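Local coordinates for protein acetate kinase (Entamoeba histolytica, PDB 4H0O) that interconverts acetate and acetyl phosphate by phosphoryl transfer, as a pyrophosphate-dependent acetate kinase of the ASKHA superfamily, at residues N15-N20 and Y28-S33; I91-H96 and T146-V151; G238-T243 and D307-Q312. All coordinates share one frame; numbering follows the deposited sequence.

Overall arrangement
Contacts 1 and 2 belong to one mixed sheet, and their centres lie 10 Å apart. Strand 16-21 of contact 1 runs parallel to strand 93-98 of contact 2, and L17 probably makes two hydrogen bonds to that strand, through its N to F93 O and its O to G95 N, each 2.8 Å. Contact 3 stands across the chain's centre, about 35 Å from contact 1 and 38 Å from contact 2 between centres. Residues predicted to act in catalysis or binding lie near both regions: N20 (Mg(2+)) in contact 1, R97 (substrate) in strand 93-98, D154 (proton donor/acceptor) directly after strand 148-153, and M285 (ATP), its side chain about 4 Å from that of Y309 in contact 3.

Contact 1 of 3, residues N15-N20 and Y28-S33; sequences NVLIFN and YKVFCS
Strands 16-20 and 28-31 form an antiparallel hairpin whose packing is firm among its buried side chains and looser where N15, K29 and C32 are partly exposed. V16 with F31 and I18 with K29 are hydrogen-bonded pairs, giving four main-chain bonds. The straightest runs from I18 N to K29 O, 2.8 Å at 179°, nearly along the carbonyl axis. On the face of V16, I18 and F31, the tip of I18 does the touching: CD1 meets the edge of the F31 ring near its plane, 3.4 Å from CD2. On the opposite face, with V30 and Y28, L17 holds CG anti to its backbone N (174°), and CD1 turns to Y28 CD2, 3.6 Å away, and to V30 CG2 at 3.9 Å. Y28 takes the crowded chi1 position, CG between N and carbonyl carbon (81°), so that its ring stands up beside the leucine while its hydroxyl bonds to H57.

On the looser side, K29 starts on the isoleucine face, but its chain leads away from the partner strand and touches E391 of helix 390-402. N15 has OD1 3.3 Å from C32 CB and its amide nitrogen held by S90 O. Branched and aromatic residues thus seal the strands; the hairpin bonds serve V16, I18, K29 and F31, whereas L17 and F19 pair with strand 93-98. The paired strand carries at its end N20, a predicted Mg(2+) ligand, with ND2 bonded to E391.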
loop_
_atom_site.group_PDB
_atom_site.type_symbol
_atom_site.label_atom_id
_atom_site.label_comp_id
_atom_site.label_asym_id
_atom_site.label_seq_id
_atom_site.Cartn_x
_atom_site.Cartn_y
_atom_site.Cartn_z
ATOM N N ASN B 15 25.563 16.028 -33.257
ATOM C CA ASN B 15 25.487 14.655 -32.782
ATOM C C ASN B 15 25.432 14.606 -31.257
ATOM O O ASN B 15 26.102 15.389 -30.577
ATOM C CB ASN B 15 26.679 13.840 -33.291
ATOM C CG ASN B 15 26.696 13.707 -34.802
ATOM O OD1 ASN B 15 25.649 13.615 -35.445
ATOM N ND2 ASN B 15 27.892 13.692 -35.378
ATOM N N VAL B 16 24.627 13.692 -30.724
ATOM C CA VAL B 16 24.530 13.509 -29.280
ATOM C C VAL B 16 24.880 12.074 -28.913
ATOM O O VAL B 16 24.280 11.128 -29.431
ATOM C CB VAL B 16 23.119 13.842 -28.746
ATOM C CG1 VAL B 16 23.071 13.686 -27.233
ATOM C CG2 VAL B 16 22.724 15.252 -29.135
ATOM N N LEU B 17 25.863 11.918 -28.031
ATOM C CA LEU B 17 26.270 10.602 -27.556
ATOM C C LEU B 17 25.504 10.243 -26.282
ATOM O O LEU B 17 25.581 10.962 -25.284
ATOM C CB LEU B 17 27.778 10.588 -27.287
ATOM C CG LEU B 17 28.379 9.330 -26.655
ATOM C CD1 LEU B 17 28.164 8.125 -27.551
ATOM C CD2 LEU B 17 29.862 9.521 -26.367
ATOM N N ILE B 18 24.752 9.144 -26.315
ATOM C CA ILE B 18 24.057 8.665 -25.119
ATOM C C ILE B 18 24.688 7.374 -24.602
ATOM O O ILE B 18 24.814 6.395 -25.342
ATOM C CB ILE B 18 22.543 8.437 -25.368
ATOM C CG1 ILE B 18 21.784 9.765 -25.350
ATOM C CG2 ILE B 18 21.948 7.516 -24.311
ATOM C CD1 ILE B 18 21.721 10.434 -26.682
ATOM N N PHE B 19 25.089 7.376 -23.335
ATOM C CA PHE B 19 25.628 6.172 -22.712
ATOM C C PHE B 19 24.553 5.430 -21.926
ATOM O O PHE B 19 23.846 6.023 -21.109
ATOM C CB PHE B 19 26.799 6.515 -21.791
ATOM C CG PHE B 19 28.100 6.731 -22.513
ATOM C CD1 PHE B 19 28.681 5.702 -23.239
ATOM C CD2 PHE B 19 28.753 7.954 -22.446
ATOM C CE1 PHE B 19 29.883 5.895 -23.901
ATOM C CE2 PHE B 19 29.957 8.150 -23.099
ATOM C CZ PHE B 19 30.522 7.120 -23.828
ATOM N N ASN B 20 24.432 4.131 -22.179
ATOM C CA ASN B 20 23.516 3.288 -21.424
ATOM C C ASN B 20 24.302 2.231 -20.649
ATOM O O ASN B 20 24.744 1.230 -21.219
ATOM C CB ASN B 20 22.506 2.627 -22.362
ATOM C CG ASN B 20 21.340 1.997 -21.622
ATOM O OD1 ASN B 20 21.349 1.895 -20.393
ATOM N ND2 ASN B 20 20.332 1.562 -22.372
ATOM N N TYR B 28 25.890 2.220 -26.288
ATOM C CA TYR B 28 25.798 3.638 -26.621
ATOM C C TYR B 28 25.047 3.850 -27.925
ATOM O O TYR B 28 24.967 2.951 -28.762
ATOM C CB TYR B 28 27.190 4.273 -26.730
ATOM C CG TYR B 28 27.888 4.024 -28.054
ATOM C CD1 TYR B 28 28.673 2.894 -28.245
ATOM C CD2 TYR B 28 27.775 4.929 -29.107
ATOM C CE1 TYR B 28 29.317 2.669 -29.446
ATOM C CE2 TYR B 28 28.408 4.708 -30.313
ATOM C CZ TYR B 28 29.179 3.579 -30.477
ATOM O OH TYR B 28 29.816 3.359 -31.674
ATOM N N LYS B 29 24.510 5.052 -28.097
ATOM C CA LYS B 29 23.924 5.455 -29.363
ATOM C C LYS B 29 24.309 6.900 -29.655
ATOM O O LYS B 29 24.533 7.687 -28.732
ATOM C CB LYS B 29 22.400 5.313 -29.328
ATOM C CG LYS B 29 21.891 3.879 -29.299
ATOM C CD LYS B 29 20.376 3.835 -29.467
ATOM C CE LYS B 29 19.830 2.420 -29.334
ATOM N NZ LYS B 29 20.295 1.528 -30.433
ATOM N N VAL B 30 24.402 7.241 -30.937
ATOM C CA VAL B 30 24.610 8.626 -31.339
ATOM C C VAL B 30 23.420 9.085 -32.173
ATOM O O VAL B 30 22.999 8.389 -33.101
ATOM C CB VAL B 30 25.918 8.813 -32.138
ATOM C CG1 VAL B 30 26.113 10.282 -32.498
ATOM C CG2 VAL B 30 27.105 8.313 -31.335
ATOM N N PHE B 31 22.870 10.248 -31.833
ATOM C CA PHE B 31 21.713 10.770 -32.551
ATOM C C PHE B 31 22.041 12.020 -33.361
ATOM O O PHE B 31 22.783 12.895 -32.907
ATOM C CB PHE B 31 20.565 11.080 -31.585
ATOM C CG PHE B 31 19.973 9.865 -30.931
ATOM C CD1 PHE B 31 18.931 9.172 -31.533
ATOM C CD2 PHE B 31 20.446 9.421 -29.707
ATOM C CE1 PHE B 31 18.381 8.056 -30.925
ATOM C CE2 PHE B 31 19.901 8.307 -29.094
ATOM C CZ PHE B 31 18.868 7.623 -29.704
ATOM N N CYS B 32 21.482 12.089 -34.566
ATOM C CA CYS B 32 21.500 13.308 -35.362
ATOM C C CYS B 32 20.096 13.530 -35.911
ATOM O O CYS B 32 19.634 12.772 -36.769
ATOM C CB CYS B 32 22.511 13.204 -36.505
ATOM S SG CYS B 32 22.817 14.768 -37.359
ATOM N N SER B 33 19.424 14.563 -35.404
ATOM C CA SER B 33 18.017 14.824 -35.722
ATOM C C SER B 33 17.128 13.603 -35.497
ATOM O O SER B 33 16.555 13.061 -36.444
ATOM C CB SER B 33 17.853 15.342 -37.156
ATOM O OG SER B 33 18.149 16.725 -37.230
#

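Contact 2 of 3, residues I91-H96 and T146-V151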
loop_
_atom_site.group_PDB
_atom_site.type_symbol
_atom_site.label_atom_id
_atom_site.label_comp_id
_atom_site.label_asym_id
_atom_site.label_seq_id
_atom_site.Cartn_x
_atom_site.Cartn_y
_atom_site.Cartn_z
ATOM N N ILE B 91 31.189 15.034 -31.740
ATOM C CA ILE B 91 30.170 14.966 -30.697
ATOM C C ILE B 91 29.977 16.310 -29.996
ATOM O O ILE B 91 30.923 16.873 -29.439
ATOM C CB ILE B 91 30.529 13.873 -29.672
ATOM C CG1 ILE B 91 30.555 12.506 -30.361
ATOM C CG2 ILE B 91 29.550 13.872 -28.506
ATOM C CD1 ILE B 91 31.288 11.447 -29.588
ATOM N N ALA B 92 28.744 16.811 -30.021
ATOM C CA ALA B 92 28.422 18.111 -29.437
ATOM C C ALA B 92 27.865 17.993 -28.021
ATOM O O ALA B 92 27.980 18.925 -27.221
ATOM C CB ALA B 92 27.440 18.860 -30.326
ATOM N N PHE B 93 27.246 16.852 -27.720
ATOM C CA PHE B 93 26.636 16.636 -26.409
ATOM C C PHE B 93 26.743 15.181 -25.940
ATOM O O PHE B 93 26.681 14.249 -26.746
ATOM C CB PHE B 93 25.165 17.064 -26.429
ATOM C CG PHE B 93 24.954 18.523 -26.746
ATOM C CD1 PHE B 93 25.101 19.488 -25.760
ATOM C CD2 PHE B 93 24.600 18.926 -28.025
ATOM C CE1 PHE B 93 24.903 20.830 -26.045
ATOM C CE2 PHE B 93 24.400 20.267 -28.317
ATOM C CZ PHE B 93 24.551 21.219 -27.325
ATOM N N VAL B 94 26.905 14.993 -24.632
ATOM C CA VAL B 94 26.897 13.654 -24.048
ATOM C C VAL B 94 25.806 13.565 -22.985
ATOM O O VAL B 94 25.751 14.391 -22.068
ATOM C CB VAL B 94 28.260 13.277 -23.426
ATOM C CG1 VAL B 94 28.289 11.802 -23.061
ATOM C CG2 VAL B 94 29.387 13.582 -24.392
ATOM N N GLY B 95 24.931 12.572 -23.117
ATOM C CA GLY B 95 23.877 12.360 -22.141
ATOM C C GLY B 95 24.186 11.178 -21.243
ATOM O O GLY B 95 24.687 10.151 -21.708
ATOM N N HIS B 96 23.894 11.325 -19.954
ATOM C CA HIS B 96 24.125 10.258 -18.988
ATOM C C HIS B 96 22.871 10.009 -18.155
ATOM O O HIS B 96 22.003 10.874 -18.053
ATOM C CB HIS B 96 25.284 10.619 -18.061
ATOM C CG HIS B 96 26.575 10.860 -18.769
ATOM N ND1 HIS B 96 27.496 9.863 -19.007
ATOM C CD2 HIS B 96 27.119 11.997 -19.277
ATOM C CE1 HIS B 96 28.542 10.366 -19.636
ATOM N NE2 HIS B 96 28.335 11.660 -19.810
ATOM N N THR B 146 35.772 19.592 -23.827
ATOM C CA THR B 146 35.222 20.766 -24.499
ATOM C C THR B 146 33.828 20.459 -25.043
ATOM O O THR B 146 33.377 21.073 -26.013
ATOM C CB THR B 146 36.121 21.237 -25.659
ATOM O OG1 THR B 146 35.920 20.394 -26.800
ATOM C CG2 THR B 146 37.587 21.205 -25.250
ATOM N N THR B 147 33.154 19.503 -24.411
ATOM C CA THR B 147 31.838 19.063 -24.863
ATOM C C THR B 147 30.812 19.152 -23.741
ATOM O O THR B 147 31.019 18.606 -22.655
ATOM C CB THR B 147 31.892 17.622 -25.394
ATOM O OG1 THR B 147 32.814 17.557 -26.487
ATOM C CG2 THR B 147 30.523 17.170 -25.869
ATOM N N ARG B 148 29.711 19.851 -24.007
ATOM C CA ARG B 148 28.634 19.991 -23.034
ATOM C C ARG B 148 28.056 18.618 -22.696
ATOM O O ARG B 148 27.763 17.819 -23.591
ATOM C CB ARG B 148 27.538 20.902 -23.589
ATOM C CG ARG B 148 28.049 22.223 -24.149
ATOM C CD ARG B 148 28.554 23.137 -23.046
ATOM N NE ARG B 148 27.459 23.780 -22.326
ATOM C CZ ARG B 148 27.405 23.912 -21.004
ATOM N NH1 ARG B 148 28.386 23.439 -20.246
ATOM N NH2 ARG B 148 26.367 24.516 -20.438
ATOM N N GLN B 149 27.915 18.334 -21.405
ATOM C CA GLN B 149 27.374 17.052 -20.966
ATOM C C GLN B 149 26.299 17.258 -19.905
ATOM O O GLN B 149 26.342 18.232 -19.145
ATOM C CB GLN B 149 28.492 16.134 -20.450
ATOM C CG GLN B 149 29.651 15.975 -21.434
ATOM C CD GLN B 149 30.550 14.791 -21.129
ATOM O OE1 GLN B 149 30.114 13.791 -20.555
ATOM N NE2 GLN B 149 31.817 14.898 -21.522
ATOM N N TYR B 150 25.330 16.347 -19.870
ATOM C CA TYR B 150 24.216 16.449 -18.933
ATOM C C TYR B 150 23.896 15.105 -18.298
ATOM O O TYR B 150 24.126 14.047 -18.894
ATOM C CB TYR B 150 22.968 17.007 -19.624
ATOM C CG TYR B 150 22.366 16.110 -20.689
ATOM C CD1 TYR B 150 22.837 16.139 -21.994
ATOM C CD2 TYR B 150 21.308 15.259 -20.395
ATOM C CE1 TYR B 150 22.283 15.337 -22.972
ATOM C CE2 TYR B 150 20.750 14.451 -21.367
ATOM C CZ TYR B 150 21.241 14.496 -22.652
ATOM O OH TYR B 150 20.684 13.695 -23.619
ATOM N N VAL B 151 23.365 15.154 -17.082
ATOM C CA VAL B 151 22.951 13.942 -16.396
ATOM C C VAL B 151 21.438 13.948 -16.178
ATOM O O VAL B 151 20.886 14.863 -15.564
ATOM C CB VAL B 151 23.721 13.748 -15.065
ATOM C CG1 VAL B 151 23.632 14.990 -14.193
ATOM C CG2 VAL B 151 23.217 12.529 -14.328
#
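Y150, H96 and V94 lose the most surface where strands 93-96 and 148-151 run side by side in parallel. The ring of Y150 rises from the crowded chi1 position, CG between backbone N and carbonyl carbon, and lies flat against G95: the glycine CA sits over one face, 3.6 Å from the ring centroid, in a CH-pi contact. A side chain at G95 would collide with the phenol, so glycine suits this place, and the tyrosine hydroxyl goes on to bond I394 O.

H96 is held twice by the partner strand. Its backbone N bonds to Y150 O at 2.9 Å, while its ring, with CG beside the backbone N, donates from NE2 to Q149 OE1, also 2.9 Å and 161° at the hydrogen. The oxygen lies close to the imidazole plane, and ring and amide are within 17° of coplanar, which would fix the ring's rotation. V94 fills the groove beside the same glutamine, its CB 3.5 Å from OE1 and its CG2 along CG and CD. Both its N and its O bond to the partner strand, N to R148 O at 3.1 Å and O to Y150 N at 3.0 Å.

Strand 16-21 pairs with the other edge of 93-98. Helix 129-143 packs on the face of V94, H96 and Q149, and helix 390-402 meets R148 and Y150 on the opposite face.

Contact 3 of 3, residues G238-T243 and D307-Q312; sequences GLVMST and DVYIKQ
V240 drives this contact, pushing both of its methyls from an irregular loop against helix 299-324. CG1 is anti to the backbone N (chi1 170°), which aims it at the ring of Y309, 4.0 Å from CD2. CG2, beside the backbone N, turns the other way along the helix and meets Q312 CB at 3.8 Å and V308 CG1 at 4.0 Å. A beta-branched valine suits the place, since one short side chain presents two methyl groups to residues on successive turns.

Y309 also keeps CG anti to its backbone N (173°). This swings the ring out from the helix until CE2 comes 3.2 Å from V240 O, an oblique approach. One water lies above a face of this ring, offset toward the rim, and donates to V240 O at 3.2 Å and to Y309 O at 2.8 Å, bridging the two backbones where no direct hydrogen bond joins them. Q312 leaves the helix with CG anti as well, and the bend at chi2 (60°) brings the amide end toward the loop, NE2 3.7 Å from G238 O. The backbone angles of G238 call for glycine, since a CB there would be jammed against the carbonyl O of the residue before.

A169 of the second subunit packs on V240, and A164 of that subunit on V308. L239 and Y309 both reach L211 of strand 205-211, so the contact is typical of a loop and long helix packed against a sheet of the ribonuclease H-like fold, close to the predicted ATP-binding residue M285.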
loop_
_atom_site.group_PDB
_atom_site.type_symbol
_atom_site.label_atom_id
_atom_site.label_comp_id
_atom_site.label_asym_id
_atom_site.label_seq_id
_atom_site.Cartn_x
_atom_site.Cartn_y
_atom_site.Cartn_z
ATOM N N GLY B 238 5.557 -0.576 -3.512
ATOM C CA GLY B 238 4.539 -0.309 -4.512
ATOM C C GLY B 238 3.899 -1.531 -5.142
ATOM O O GLY B 238 3.288 -2.361 -4.460
ATOM N N LEU B 239 4.035 -1.624 -6.461
ATOM C CA LEU B 239 3.450 -2.707 -7.241
ATOM C C LEU B 239 4.130 -4.043 -6.958
ATOM O O LEU B 239 5.287 -4.083 -6.534
ATOM C CB LEU B 239 3.586 -2.393 -8.732
ATOM C CG LEU B 239 2.496 -1.594 -9.448
ATOM C CD1 LEU B 239 1.909 -0.519 -8.565
ATOM C CD2 LEU B 239 3.062 -0.966 -10.708
ATOM N N VAL B 240 3.406 -5.135 -7.189
ATOM C CA VAL B 240 4.037 -6.444 -7.289
ATOM C C VAL B 240 4.923 -6.390 -8.529
ATOM O O VAL B 240 4.476 -5.945 -9.588
ATOM C CB VAL B 240 2.997 -7.561 -7.462
ATOM C CG1 VAL B 240 3.682 -8.884 -7.801
ATOM C CG2 VAL B 240 2.154 -7.702 -6.204
ATOM N N MET B 241 6.175 -6.819 -8.412
ATOM C CA MET B 241 7.098 -6.705 -9.539
ATOM C C MET B 241 7.641 -8.054 -10.006
ATOM O O MET B 241 7.184 -9.109 -9.560
ATOM C CB MET B 241 8.254 -5.753 -9.201
ATOM C CG MET B 241 7.824 -4.435 -8.560
ATOM S SD MET B 241 9.196 -3.285 -8.295
ATOM C CE MET B 241 8.501 -2.202 -7.039
ATOM N N SER B 242 8.618 -8.009 -10.908
ATOM C CA SER B 242 9.221 -9.220 -11.453
ATOM C C SER B 242 9.825 -10.099 -10.358
ATOM O O SER B 242 9.565 -11.303 -10.306
ATOM C CB SER B 242 10.282 -8.861 -12.494
ATOM O OG SER B 242 11.222 -7.948 -11.963
ATOM N N THR B 243 10.622 -9.490 -9.481
ATOM C CA THR B 243 11.260 -10.218 -8.384
ATOM C C THR B 243 11.116 -9.516 -7.035
ATOM O O THR B 243 11.722 -9.941 -6.046
ATOM C CB THR B 243 12.767 -10.446 -8.641
ATOM O OG1 THR B 243 13.448 -9.184 -8.667
ATOM C CG2 THR B 243 12.990 -11.170 -9.957
ATOM N N ASP B 307 -3.030 -13.076 -10.588
ATOM C CA ASP B 307 -4.138 -12.501 -9.826
ATOM C C ASP B 307 -3.654 -11.505 -8.770
ATOM O O ASP B 307 -4.223 -10.421 -8.617
ATOM C CB ASP B 307 -4.972 -13.604 -9.160
ATOM C CG ASP B 307 -5.774 -14.425 -10.163
ATOM O OD1 ASP B 307 -5.843 -14.035 -11.348
ATOM O OD2 ASP B 307 -6.348 -15.459 -9.755
ATOM N N VAL B 308 -2.606 -11.885 -8.042
ATOM C CA VAL B 308 -2.019 -11.024 -7.019
ATOM C C VAL B 308 -1.417 -9.769 -7.648
ATOM O O VAL B 308 -1.579 -8.663 -7.130
ATOM C CB VAL B 308 -0.936 -11.771 -6.207
ATOM C CG1 VAL B 308 -0.174 -10.811 -5.299
ATOM C CG2 VAL B 308 -1.563 -12.894 -5.393
ATOM N N TYR B 309 -0.732 -9.950 -8.775
ATOM C CA TYR B 309 -0.126 -8.840 -9.509
ATOM C C TYR B 309 -1.179 -7.834 -9.982
ATOM O O TYR B 309 -1.001 -6.624 -9.829
ATOM C CB TYR B 309 0.673 -9.368 -10.707
ATOM C CG TYR B 309 1.218 -8.297 -11.635
ATOM C CD1 TYR B 309 0.476 -7.846 -12.724
ATOM C CD2 TYR B 309 2.479 -7.749 -11.431
ATOM C CE1 TYR B 309 0.972 -6.870 -13.575
ATOM C CE2 TYR B 309 2.984 -6.774 -12.281
ATOM C CZ TYR B 309 2.225 -6.340 -13.348
ATOM O OH TYR B 309 2.722 -5.373 -14.191
ATOM N N ILE B 310 -2.264 -8.343 -10.563
ATOM C CA ILE B 310 -3.351 -7.506 -11.065
ATOM C C ILE B 310 -4.071 -6.796 -9.916
ATOM O O ILE B 310 -4.413 -5.612 -10.020
ATOM C CB ILE B 310 -4.366 -8.337 -11.887
ATOM C CG1 ILE B 310 -3.755 -8.776 -13.220
ATOM C CG2 ILE B 310 -5.649 -7.552 -12.136
ATOM C CD1 ILE B 310 -3.331 -7.621 -14.107
ATOM N N LYS B 311 -4.288 -7.523 -8.825
ATOM C CA LYS B 311 -4.959 -6.974 -7.653
ATOM C C LYS B 311 -4.225 -5.752 -7.110
ATOM O O LYS B 311 -4.842 -4.728 -6.817
ATOM C CB LYS B 311 -5.087 -8.038 -6.562
ATOM C CG LYS B 311 -5.752 -7.543 -5.287
ATOM C CD LYS B 311 -5.027 -8.052 -4.052
ATOM C CE LYS B 311 -3.804 -7.205 -3.740
ATOM N NZ LYS B 311 -3.376 -7.349 -2.322
ATOM N N GLN B 312 -2.907 -5.863 -6.976
ATOM C CA GLN B 312 -2.106 -4.764 -6.452
ATOM C C GLN B 312 -2.063 -3.578 -7.410
ATOM O O GLN B 312 -2.097 -2.426 -6.975
ATOM C CB GLN B 312 -0.689 -5.234 -6.130
ATOM C CG GLN B 312 0.106 -4.245 -5.298
ATOM C CD GLN B 312 -0.551 -3.948 -3.961
ATOM O OE1 GLN B 312 -1.320 -4.756 -3.437
ATOM N NE2 GLN B 312 -0.249 -2.781 -3.402
HETATM O O HOH W 1 1.414 -5.185 -9.414
#